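Local structure of ribosome-associated protein Y (PSrp-1) (Clostridium acetobutylicum, 3KA5) at the interface of chains A and B. The protein probably helps pair active 70S ribosomes into translationally inactive 100S particles in stationary phase, the piece given here being its C-terminal domain. Residues are numbered along the deposited sequence; one frame, centred on the assembly and turned at random. Chains: chain A/B, Ribosome-associated protein Y (PSrp-1).

The interface of chains A and B. Residues chain A 15, 51-53; chain B 2-4.
B:Val3 joins the edge of the other subunit's sheet through its backbone, its N-H and C=O reaching A:Tyr51 and A:Leu53 on either side of A:Gly52. This is a parallel strand exchange in the C-terminal domain of a long-form HPF/YfiA ribosome-associated protein, a dimer contact through which such proteins probably couple two ribosomes: strand 2-6 of chain B runs beside strand 51-55 of chain A, and the two-fold repeats the pairing. B:Val3 N gives a nearly straight bond of 2.7 Å to A:Tyr51 O, in the carbonyl plane. A:Leu53 N returns one to B:Val3 O, also 2.7 Å, but arrives from 37° above that carbonyl's plane.

The isopropyl group of B:Val3 projects to the opposite face of its strand from B:Ile2 and B:Lys4, and its branched CB suits an extended backbone. On the other face A:Leu53, from the neighbouring strand, borders both: A:Leu53 CB meets the CG2 branch methyl of B:Ile2 at 3.8 Å. With CG anti to the backbone N (chi1 175°), A:Leu53 runs alongside B:Lys4, both pointing the same way, and A:Leu53 CD2 rests on B:Lys4 CG at 3.7 Å. The long methylenes of B:Lys4 supply an apolar flank for leucine while carrying the amine past it. Fully extended beyond CG, the lysine reaches A:Glu15 at the start of helix 15-25 and crosses its side chain at about a right angle. B:Lys4 NZ stands 3.5 Å from A:Glu15 OE1 and equally far from OE2 of the same carboxylate, a rather long salt bridge. Glutamate has the length to bring its charge from the helix to the incoming strand, and probably adds electrostatic attraction between the subunits.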
loop_
_atom_site.group_PDB
_atom_site.type_symbol
_atom_site.label_atom_id
_atom_site.label_comp_id
_atom_site.label_asym_id
_atom_site.label_seq_id
_atom_site.Cartn_x
_atom_site.Cartn_y
_atom_site.Cartn_z
ATOM N N GLU A 15 -2.918 9.747 10.108
ATOM C CA GLU A 15 -2.151 9.968 8.891
ATOM C C GLU A 15 -0.837 10.636 9.269
ATOM O O GLU A 15 0.217 10.325 8.714
ATOM C CB GLU A 15 -2.927 10.879 7.935
ATOM C CG GLU A 15 -4.440 10.803 8.095
ATOM C CD GLU A 15 -5.183 11.675 7.096
ATOM O OE1 GLU A 15 -4.804 12.855 6.929
ATOM O OE2 GLU A 15 -6.150 11.178 6.487
ATOM N N TYR A 51 4.043 14.406 0.457
ATOM C CA TYR A 51 3.603 13.071 0.822
ATOM C C TYR A 51 2.259 12.817 0.175
ATOM O O TYR A 51 1.437 13.724 0.054
ATOM C CB TYR A 51 3.435 12.947 2.335
ATOM C CG TYR A 51 4.717 13.100 3.108
ATOM C CD1 TYR A 51 5.716 12.134 3.031
ATOM C CD2 TYR A 51 4.939 14.222 3.906
ATOM C CE1 TYR A 51 6.908 12.278 3.729
ATOM C CE2 TYR A 51 6.126 14.377 4.604
ATOM C CZ TYR A 51 7.105 13.402 4.512
ATOM O OH TYR A 51 8.288 13.556 5.192
ATOM N N GLY A 52 2.037 11.578 -0.238
ATOM C CA GLY A 52 0.770 11.226 -0.832
ATOM C C GLY A 52 0.055 10.288 0.114
ATOM O O GLY A 52 0.691 9.579 0.898
ATOM N N LEU A 53 -1.270 10.298 0.054
ATOM C CA LEU A 53 -2.096 9.440 0.890
ATOM C C LEU A 53 -3.142 8.783 -0.005
ATOM O O LEU A 53 -3.986 9.463 -0.593
ATOM C CB LEU A 53 -2.792 10.261 1.980
ATOM C CG LEU A 53 -3.782 9.490 2.860
ATOM C CD1 LEU A 53 -3.041 8.405 3.628
ATOM C CD2 LEU A 53 -4.475 10.436 3.819
ATOM N N ILE B 2 0.172 16.828 2.373
ATOM C CA ILE B 2 -0.205 15.417 2.292
ATOM C C ILE B 2 -1.306 15.450 1.231
ATOM O O ILE B 2 -2.394 15.969 1.482
ATOM C CB ILE B 2 -0.855 14.869 3.580
ATOM C CG1 ILE B 2 0.149 14.808 4.733
ATOM C CG2 ILE B 2 -1.323 13.456 3.355
ATOM C CD1 ILE B 2 -0.356 13.950 5.938
ATOM N N VAL B 3 -1.015 14.916 0.049
ATOM C CA VAL B 3 -1.963 14.872 -1.061
ATOM C C VAL B 3 -2.793 13.566 -1.055
ATOM O O VAL B 3 -2.276 12.457 -1.245
ATOM C CB VAL B 3 -1.214 15.042 -2.416
ATOM C CG1 VAL B 3 -2.198 15.270 -3.506
ATOM C CG2 VAL B 3 -0.229 16.224 -2.353
ATOM N N LYS B 4 -4.086 13.726 -0.799
ATOM C CA LYS B 4 -5.020 12.613 -0.742
ATOM C C LYS B 4 -5.578 12.296 -2.116
ATOM O O LYS B 4 -6.129 13.166 -2.795
ATOM C CB LYS B 4 -6.162 12.933 0.226
ATOM C CG LYS B 4 -5.673 13.212 1.630
ATOM C CD LYS B 4 -6.815 13.534 2.567
ATOM C CE LYS B 4 -6.305 13.772 3.979
ATOM N NZ LYS B 4 -7.427 14.061 4.910
#